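Local structure of methyl-accepting chemotaxis protein (Vibrio parahaemolyticus, 4EXO) at residues A122-Y127 with G139-D145; E55-Y59 with W113-T117; L32-D36 with L131-D135. The protein probably senses small molecules such as pyruvate with its periplasmic PAS-like Cache domain and passes the signal on as a bacterial chemotaxis receptor. The contacts are given in a common frame with arbitrary orientation. Numbering follows the deposited sequence.

Contact 1: residues A122-Y127 with G139-D145; sequences APKLGY and GTGIYID. With PYR (pyruvic acid), chain B.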
loop_
_atom_site.group_PDB
_atom_site.type_symbol
_atom_site.label_atom_id
_atom_site.label_comp_id
_atom_site.label_asym_id
_atom_site.label_seq_id
_atom_site.Cartn_x
_atom_site.Cartn_y
_atom_site.Cartn_z
ATOM N N ALA A 122 15.010 17.335 1.276
ATOM C CA ALA A 122 15.891 16.195 1.065
ATOM C C ALA A 122 15.688 15.616 -0.332
ATOM O O ALA A 122 14.576 15.692 -0.867
ATOM C CB ALA A 122 15.641 15.081 2.085
ATOM N N PRO A 123 16.736 14.989 -0.892
ATOM C CA PRO A 123 16.560 14.368 -2.214
ATOM C C PRO A 123 15.569 13.213 -2.193
ATOM O O PRO A 123 15.588 12.370 -1.268
ATOM C CB PRO A 123 17.970 13.900 -2.605
ATOM C CG PRO A 123 18.767 13.901 -1.349
ATOM C CD PRO A 123 18.139 14.932 -0.422
ATOM N N LYS A 124 14.738 13.161 -3.234
ATOM C CA LYS A 124 13.631 12.207 -3.313
ATOM C C LYS A 124 13.589 11.592 -4.710
ATOM O O LYS A 124 14.059 12.198 -5.693
ATOM C CB LYS A 124 12.330 13.015 -3.076
ATOM C CG LYS A 124 11.032 12.248 -2.965
ATOM C CD LYS A 124 9.913 13.218 -2.518
ATOM C CE LYS A 124 8.580 12.477 -2.234
ATOM N NZ LYS A 124 7.546 13.407 -1.616
ATOM N N LEU A 125 13.010 10.395 -4.799
ATOM C CA LEU A 125 12.643 9.832 -6.094
ATOM C C LEU A 125 11.125 9.696 -6.114
ATOM O O LEU A 125 10.573 8.929 -5.358
ATOM C CB LEU A 125 13.319 8.484 -6.332
ATOM C CG LEU A 125 12.835 7.694 -7.581
ATOM C CD1 LEU A 125 13.086 8.524 -8.857
ATOM C CD2 LEU A 125 13.568 6.359 -7.646
ATOM N N GLY A 126 10.466 10.474 -6.962
ATOM C CA GLY A 126 9.002 10.456 -7.044
ATOM C C GLY A 126 8.518 9.536 -8.132
ATOM O O GLY A 126 9.259 9.227 -9.067
ATOM N N TYR A 127 7.287 9.069 -7.990
ATOM C CA TYR A 127 6.665 8.182 -8.963
ATOM C C TYR A 127 5.189 8.613 -9.049
ATOM O O TYR A 127 4.517 8.752 -8.037
ATOM C CB TYR A 127 6.805 6.689 -8.588
ATOM C CG TYR A 127 6.044 5.843 -9.602
ATOM C CD1 TYR A 127 6.487 5.756 -10.918
ATOM C CD2 TYR A 127 4.830 5.241 -9.261
ATOM C CE1 TYR A 127 5.758 5.031 -11.878
ATOM C CE2 TYR A 127 4.099 4.499 -10.205
ATOM C CZ TYR A 127 4.578 4.419 -11.512
ATOM O OH TYR A 127 3.896 3.701 -12.453
ATOM N N GLY A 139 0.826 10.951 -7.065
ATOM C CA GLY A 139 2.242 10.616 -6.892
ATOM C C GLY A 139 2.612 10.240 -5.468
ATOM O O GLY A 139 1.877 10.550 -4.537
ATOM N N THR A 140 3.753 9.580 -5.315
ATOM C CA THR A 140 4.343 9.346 -4.016
ATOM C C THR A 140 5.854 9.312 -4.263
ATOM O O THR A 140 6.319 9.702 -5.350
ATOM C CB THR A 140 3.808 8.031 -3.335
ATOM O OG1 THR A 140 4.432 7.908 -2.033
ATOM C CG2 THR A 140 4.163 6.787 -4.153
ATOM N N GLY A 141 6.642 8.882 -3.287
ATOM C CA GLY A 141 8.103 8.911 -3.476
ATOM C C GLY A 141 8.839 8.256 -2.333
ATOM O O GLY A 141 8.246 7.956 -1.290
ATOM N N ILE A 142 10.125 7.989 -2.556
ATOM C CA ILE A 142 11.027 7.495 -1.504
ATOM C C ILE A 142 12.188 8.488 -1.372
ATOM O O ILE A 142 12.654 9.035 -2.386
ATOM C CB ILE A 142 11.527 6.075 -1.843
ATOM C CG1 ILE A 142 10.338 5.107 -1.870
ATOM C CG2 ILE A 142 12.588 5.593 -0.864
ATOM C CD1 ILE A 142 10.712 3.696 -2.202
ATOM N N TYR A 143 12.667 8.725 -0.153
ATOM C CA TYR A 143 13.770 9.691 0.021
ATOM C C TYR A 143 15.112 8.984 -0.154
ATOM O O TYR A 143 15.284 7.857 0.282
ATOM C CB TYR A 143 13.645 10.436 1.361
ATOM C CG TYR A 143 12.439 11.376 1.312
ATOM C CD1 TYR A 143 12.599 12.721 0.931
ATOM C CD2 TYR A 143 11.153 10.922 1.586
ATOM C CE1 TYR A 143 11.514 13.578 0.840
ATOM C CE2 TYR A 143 10.052 11.774 1.495
ATOM C CZ TYR A 143 10.234 13.092 1.131
ATOM O OH TYR A 143 9.150 13.946 1.046
ATOM N N ILE A 144 16.045 9.609 -0.847
ATOM C CA ILE A 144 17.275 8.896 -1.192
ATOM C C ILE A 144 18.505 9.431 -0.460
ATOM O O ILE A 144 19.633 8.982 -0.730
ATOM C CB ILE A 144 17.519 8.832 -2.718
ATOM C CG1 ILE A 144 17.416 10.212 -3.362
ATOM C CG2 ILE A 144 16.502 7.893 -3.402
ATOM C CD1 ILE A 144 17.597 10.143 -4.856
ATOM N N ASP A 145 18.292 10.362 0.467
ATOM C CA ASP A 145 19.405 10.918 1.259
ATOM C C ASP A 145 20.334 9.869 1.901
ATOM O O ASP A 145 21.528 10.147 2.077
ATOM C CB ASP A 145 18.983 12.035 2.249
ATOM C CG ASP A 145 17.705 11.715 3.047
ATOM O OD1 ASP A 145 16.919 10.796 2.704
ATOM O OD2 ASP A 145 17.477 12.434 4.045
HETATM C C PYR B . 5.670 16.052 -2.928
HETATM O O PYR B . 6.764 15.354 -3.145
HETATM O OXT PYR B . 5.125 16.023 -1.727
HETATM C CA PYR B . 5.085 16.832 -3.953
HETATM O O3 PYR B . 4.020 17.477 -3.651
HETATM C CB PYR B . 5.655 16.973 -5.359
#
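Lys124 NZ donates a short hydrogen bond to O of the bound pyruvic acid, 2.6 Å, and a longer one to Tyr143 OH, 3.2 Å. A fully extended (all-t) side chain carries the charge from the strand to the ligand, where a lysine suits a carboxylate. The Tyr143 OH also bonds to the His114 carbonyl. Between the backbones, antiparallel pairing is regular. Leu125 and Ile142 exchange hydrogen bonds, Leu125 N to Ile142 O at 2.8 Å and Ile142 N to Leu125 O at 3.0 Å, and a second such pair follows, Tyr127 N to Thr140 O and Thr140 N to Tyr127 O, each 2.9 Å. Past the strand end, Ile144 N still reaches Pro123 O at 2.8 Å; proline lacks an NH but keeps its carbonyl as acceptor. On the pocket face, Lys124 CG lies over the Tyr143 ring, a CH-pi contact. Gly126 and Gly141 pair there with CA atoms 4.0 Å apart, and a CB on Gly141 would clash with Lys124 CE, so glycine lets the lysine pass. The opposite face carries Leu125, Tyr127, Thr140 and Ile142; there Tyr127 and Ile142 pack on helix 2-28. At the open end Pro123 CB meets Ile144 CG1 at 3.8 Å. These are neighbouring strands of a beta hairpin in the antiparallel sheet of a PAS-like Cache domain, with one face turned to the ligand pocket.

Contact 2: residues E55-Y59 with W113-T117; sequences ESDGY and WHKPT. With PYR (pyruvic acid), chain B.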
loop_
_atom_site.group_PDB
_atom_site.type_symbol
_atom_site.label_atom_id
_atom_site.label_comp_id
_atom_site.label_asym_id
_atom_site.label_seq_id
_atom_site.Cartn_x
_atom_site.Cartn_y
_atom_site.Cartn_z
ATOM N N GLU A 55 5.280 4.485 5.344
ATOM C CA GLU A 55 6.219 4.813 6.423
ATOM C C GLU A 55 5.970 6.295 6.718
ATOM O O GLU A 55 5.177 6.962 6.037
ATOM C CB GLU A 55 7.681 4.553 6.030
ATOM C CG GLU A 55 8.131 5.314 4.759
ATOM C CD GLU A 55 9.596 5.040 4.394
ATOM O OE1 GLU A 55 10.489 5.472 5.154
ATOM O OE2 GLU A 55 9.847 4.402 3.349
ATOM N N SER A 56 6.610 6.821 7.752
ATOM C CA SER A 56 6.392 8.220 8.121
ATOM C C SER A 56 6.615 9.189 6.955
ATOM O O SER A 56 5.856 10.184 6.794
ATOM C CB SER A 56 7.270 8.607 9.316
ATOM O OG SER A 56 6.719 8.022 10.493
ATOM N N ASP A 57 7.581 8.857 6.093
ATOM C CA ASP A 57 7.902 9.729 4.949
ATOM C C ASP A 57 7.226 9.274 3.651
ATOM O O ASP A 57 7.570 9.758 2.589
ATOM C CB ASP A 57 9.412 9.733 4.731
ATOM C CG ASP A 57 10.152 10.488 5.840
ATOM O OD1 ASP A 57 9.681 11.572 6.224
ATOM O OD2 ASP A 57 11.197 10.000 6.309
ATOM N N GLY A 58 6.302 8.331 3.756
ATOM C CA GLY A 58 5.743 7.647 2.585
ATOM C C GLY A 58 4.277 7.989 2.434
ATOM O O GLY A 58 3.437 7.383 3.100
ATOM N N TYR A 59 3.955 8.944 1.544
ATOM C CA TYR A 59 2.608 9.524 1.462
ATOM C C TYR A 59 2.267 9.918 0.026
ATOM O O TYR A 59 3.158 9.935 -0.849
ATOM C CB TYR A 59 2.538 10.809 2.349
ATOM C CG TYR A 59 3.483 11.911 1.854
ATOM C CD1 TYR A 59 3.057 12.844 0.905
ATOM C CD2 TYR A 59 4.816 11.975 2.305
ATOM C CE1 TYR A 59 3.920 13.867 0.425
ATOM C CE2 TYR A 59 5.714 12.990 1.851
ATOM C CZ TYR A 59 5.236 13.935 0.905
ATOM O OH TYR A 59 6.086 14.916 0.446
ATOM N N TRP A 113 12.420 17.709 -1.935
ATOM C CA TRP A 113 11.162 18.134 -1.365
ATOM C C TRP A 113 11.274 18.020 0.164
ATOM O O TRP A 113 12.115 17.264 0.707
ATOM C CB TRP A 113 10.004 17.255 -1.881
ATOM C CG TRP A 113 8.659 17.898 -1.677
ATOM C CD1 TRP A 113 7.835 17.765 -0.572
ATOM C CD2 TRP A 113 7.982 18.785 -2.580
ATOM N NE1 TRP A 113 6.701 18.526 -0.746
ATOM C CE2 TRP A 113 6.752 19.140 -1.975
ATOM C CE3 TRP A 113 8.295 19.302 -3.861
ATOM C CZ2 TRP A 113 5.834 20.014 -2.577
ATOM C CZ3 TRP A 113 7.367 20.168 -4.469
ATOM C CH2 TRP A 113 6.148 20.500 -3.835
ATOM N N HIS A 114 10.405 18.746 0.854
ATOM C CA HIS A 114 10.243 18.572 2.302
ATOM C C HIS A 114 10.167 17.069 2.636
ATOM O O HIS A 114 9.414 16.314 2.021
ATOM C CB HIS A 114 8.956 19.264 2.734
ATOM C CG HIS A 114 8.550 18.985 4.156
ATOM N ND1 HIS A 114 7.643 18.002 4.491
ATOM C CD2 HIS A 114 8.865 19.618 5.310
ATOM C CE1 HIS A 114 7.433 18.025 5.797
ATOM N NE2 HIS A 114 8.151 19.013 6.315
ATOM N N LYS A 115 10.950 16.648 3.621
ATOM C CA LYS A 115 10.912 15.279 4.112
ATOM C C LYS A 115 10.312 15.300 5.548
ATOM O O LYS A 115 10.910 15.897 6.451
ATOM C CB LYS A 115 12.344 14.732 4.163
ATOM C CG LYS A 115 12.459 13.309 4.710
ATOM C CD LYS A 115 13.913 12.804 4.609
ATOM C CE LYS A 115 14.038 11.394 5.166
ATOM N NZ LYS A 115 15.442 10.844 5.069
ATOM N N PRO A 116 9.127 14.687 5.749
ATOM C CA PRO A 116 8.435 14.811 7.046
ATOM C C PRO A 116 9.306 14.531 8.258
ATOM O O PRO A 116 9.263 15.316 9.229
ATOM C CB PRO A 116 7.280 13.808 6.928
ATOM C CG PRO A 116 6.887 13.937 5.414
ATOM C CD PRO A 116 8.275 14.048 4.715
ATOM N N THR A 117 10.093 13.460 8.240
ATOM C CA THR A 117 10.786 13.052 9.472
ATOM C C THR A 117 11.911 14.006 9.919
ATOM O O THR A 117 12.447 13.831 11.021
ATOM C CB THR A 117 11.341 11.599 9.399
ATOM O OG1 THR A 117 12.209 11.453 8.264
ATOM C CG2 THR A 117 10.193 10.553 9.338
HETATM C C PYR B . 5.670 16.052 -2.928
HETATM O O PYR B . 6.764 15.354 -3.145
HETATM O OXT PYR B . 5.125 16.023 -1.727
HETATM C CA PYR B . 5.085 16.832 -3.953
HETATM O O3 PYR B . 4.020 17.477 -3.651
HETATM C CB PYR B . 5.655 16.973 -5.359
HETATM O O HOH W 1 6.099 16.939 2.329
#
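The pyruvic acid pocket of this Cache domain is bordered here by Tyr59, from the loop before strand 61-63, and Trp113, near the end of strand 108-115. Tyr59 OH donates to OXT of the ligand at 2.6 Å, while OXT lies over the face of the Trp113 indole, whose broad ring suits a pocket wall. The tyrosine OH approaches Trp113 CD1 at 3.5 Å, and water 1 links Tyr59 OH (2.8 Å) to His114 ND1 (2.9 Å); His114 NE2 bonds to Asn119. Farther out, a type I beta turn from Glu55 to Gly58 presents Asp57. Its carboxylate takes two hydrogen bonds from one residue: Thr117 N to Asp57 OD1 at 2.8 Å and Thr117 OG1 to Asp57 OD2 at 2.6 Å. The threonine hydroxyl thus adds a second donor beside the backbone NH. Pro116 sets CG 3.9 Å from Tyr59 CE2. Lys115 NZ instead forms a salt bridge with Asp145. Asp57's bonds across the contact therefore come from neutral donors, with Lys115 NZ 4.5 Å from Asp57 OD2, beyond a salt bridge, and the tyrosine hydroxyl serves ligand and water together.

Contact 3: residues L32-D36 with L131-D135; sequences LYDSD and LQKWD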
loop_
_atom_site.group_PDB
_atom_site.type_symbol
_atom_site.label_atom_id
_atom_site.label_comp_id
_atom_site.label_asym_id
_atom_site.label_seq_id
_atom_site.Cartn_x
_atom_site.Cartn_y
_atom_site.Cartn_z
ATOM N N LEU A 32 -14.674 3.998 -5.637
ATOM C CA LEU A 32 -15.087 5.398 -5.785
ATOM C C LEU A 32 -14.852 5.972 -7.184
ATOM O O LEU A 32 -15.746 6.626 -7.761
ATOM C CB LEU A 32 -14.372 6.253 -4.742
ATOM C CG LEU A 32 -14.741 6.079 -3.274
ATOM C CD1 LEU A 32 -13.669 6.734 -2.369
ATOM C CD2 LEU A 32 -16.116 6.648 -2.945
ATOM N N TYR A 33 -13.661 5.741 -7.726
ATOM C CA TYR A 33 -13.273 6.224 -9.041
ATOM C C TYR A 33 -14.218 5.667 -10.108
ATOM O O TYR A 33 -14.720 6.426 -10.934
ATOM C CB TYR A 33 -11.846 5.769 -9.347
ATOM C CG TYR A 33 -11.183 6.383 -10.573
ATOM C CD1 TYR A 33 -10.814 7.742 -10.595
ATOM C CD2 TYR A 33 -10.846 5.588 -11.676
ATOM C CE1 TYR A 33 -10.166 8.309 -11.705
ATOM C CE2 TYR A 33 -10.198 6.149 -12.802
ATOM C CZ TYR A 33 -9.859 7.512 -12.794
ATOM O OH TYR A 33 -9.195 8.046 -13.884
ATOM N N ASP A 34 -14.428 4.349 -10.076
ATOM C CA ASP A 34 -15.257 3.660 -11.062
ATOM C C ASP A 34 -16.727 4.125 -11.030
ATOM O O ASP A 34 -17.335 4.279 -12.090
ATOM C CB ASP A 34 -15.149 2.133 -10.916
ATOM C CG ASP A 34 -13.810 1.585 -11.407
ATOM O OD1 ASP A 34 -13.020 2.315 -12.039
ATOM O OD2 ASP A 34 -13.521 0.401 -11.168
ATOM N N SER A 35 -17.276 4.346 -9.831
ATOM C CA SER A 35 -18.667 4.770 -9.650
ATOM C C SER A 35 -18.906 6.284 -9.637
ATOM O O SER A 35 -20.034 6.736 -9.385
ATOM C CB SER A 35 -19.238 4.177 -8.356
ATOM O OG SER A 35 -18.662 4.783 -7.209
ATOM N N ASP A 36 -17.857 7.063 -9.886
ATOM C CA ASP A 36 -17.954 8.504 -9.797
ATOM C C ASP A 36 -18.908 9.068 -10.860
ATOM O O ASP A 36 -18.922 8.595 -12.006
ATOM C CB ASP A 36 -16.575 9.123 -9.993
ATOM C CG ASP A 36 -16.594 10.622 -9.888
ATOM O OD1 ASP A 36 -16.842 11.129 -8.776
ATOM O OD2 ASP A 36 -16.364 11.301 -10.919
ATOM N N LEU A 131 -4.525 9.708 -13.622
ATOM C CA LEU A 131 -5.898 9.233 -13.473
ATOM C C LEU A 131 -6.821 10.167 -14.264
ATOM O O LEU A 131 -7.293 11.204 -13.761
ATOM C CB LEU A 131 -6.303 9.222 -11.995
ATOM C CG LEU A 131 -5.553 8.243 -11.084
ATOM C CD1 LEU A 131 -6.049 8.446 -9.652
ATOM C CD2 LEU A 131 -5.802 6.802 -11.528
ATOM N N GLN A 132 -7.043 9.826 -15.526
ATOM C CA GLN A 132 -7.559 10.835 -16.458
ATOM C C GLN A 132 -8.977 11.340 -16.145
ATOM O O GLN A 132 -9.301 12.499 -16.443
ATOM C CB GLN A 132 -7.466 10.310 -17.897
ATOM C CG GLN A 132 -8.258 9.034 -18.121
ATOM C CD GLN A 132 -9.714 9.307 -18.544
ATOM O OE1 GLN A 132 -10.108 10.464 -18.825
ATOM N NE2 GLN A 132 -10.518 8.244 -18.565
ATOM N N LYS A 133 -9.813 10.492 -15.538
ATOM C CA LYS A 133 -11.220 10.844 -15.267
ATOM C C LYS A 133 -11.318 12.066 -14.381
ATOM O O LYS A 133 -12.176 12.919 -14.582
ATOM C CB LYS A 133 -11.950 9.686 -14.592
ATOM C CG LYS A 133 -13.451 9.945 -14.392
ATOM C CD LYS A 133 -14.164 8.769 -13.683
ATOM C CE LYS A 133 -13.989 7.458 -14.397
ATOM N NZ LYS A 133 -14.908 6.445 -13.733
ATOM N N TRP A 134 -10.397 12.154 -13.414
ATOM C CA TRP A 134 -10.307 13.296 -12.515
ATOM C C TRP A 134 -9.213 14.333 -12.838
ATOM O O TRP A 134 -9.105 15.340 -12.123
ATOM C CB TRP A 134 -10.118 12.763 -11.093
ATOM C CG TRP A 134 -11.346 12.102 -10.586
ATOM C CD1 TRP A 134 -12.604 12.152 -11.143
ATOM C CD2 TRP A 134 -11.458 11.321 -9.410
ATOM N NE1 TRP A 134 -13.489 11.426 -10.377
ATOM C CE2 TRP A 134 -12.806 10.908 -9.303
ATOM C CE3 TRP A 134 -10.544 10.915 -8.430
ATOM C CZ2 TRP A 134 -13.264 10.119 -8.244
ATOM C CZ3 TRP A 134 -11.004 10.127 -7.381
ATOM C CH2 TRP A 134 -12.343 9.735 -7.299
ATOM N N ASP A 135 -8.451 14.100 -13.911
ATOM C CA ASP A 135 -7.249 14.853 -14.259
ATOM C C ASP A 135 -6.342 14.950 -13.015
ATOM O O ASP A 135 -5.916 16.046 -12.644
ATOM C CB ASP A 135 -7.591 16.271 -14.781
ATOM C CG ASP A 135 -6.401 16.993 -15.364
ATOM O OD1 ASP A 135 -5.557 16.343 -16.028
ATOM O OD2 ASP A 135 -6.293 18.245 -15.172
HETATM O O HOH W 2 -13.512 4.093 -14.218
#
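This is a partly buried contact far from the ligand pocket, in which the end of short helix 30-34 and the residues after it pack against the turn of the beta hairpin formed by strands 120-131 and 136-143 of the Cache domain. Its centre is about 17 Å from that of the chain. Tyr33 lies at the heart of it, with its ring edge directed at the face of Trp134: a T-shaped (edge-to-face) stack, the centroids of the Tyr33 ring and the six-membered ring of Trp134 5.1 Å apart and the planes at 82°. The flat indole gives the tyrosine edge a broad surface, and Trp134 also touches helix 42-51 through Lys42 and Ala45. Leu131 CB adds an apolar contact at 4.0 Å from Tyr33 CE1. The phenol end is polar and accepts from the turn, Lys133 N to Tyr33 OH at 3.0 Å. Over the Tyr33 ring face runs the Lys133 side chain, long enough to combine a cation-pi interaction, NZ 4.9 Å from the ring centroid, with a hydrogen bond from NZ to Tyr33 O at 2.8 Å. Water 2 bridges the same NZ to Asp34 OD1, while Asp34 OD2 forms a salt bridge with Lys30. Asp36 also accepts from the backbone of Gly39 and Asn41, so its carboxylate ties its own loop to the hairpin turn. There, Trp134 NE1 donates to Asp36 OD2 at 2.9 Å, with a nearly straight N-H...O angle of 172°.

How the contacts relate
Contacts 1 and 2 are neighbours, with centres 9 Å apart, and both touch the bound pyruvic acid; they meet through Tyr143 OH and His114 O and through Thr140 OG1 and Tyr59 O. Contact 1 is the buried one, built on backbone pairing in the sheet, whereas contact 2 runs from the pocket out to exposed loops and depends mainly on side chains, above all the Asp57 carboxylate. Strand 120-131 of contact 1 lies beside strand 108-115 of contact 2. Contact 3 is about 25 Å from contact 1, between centres, on the opposite side of the chain's centre. It holds the turn of contact 1's hairpin, replacing strand pairing and ligand binding with aromatic, cation-pi and side-chain hydrogen bonds near the surface.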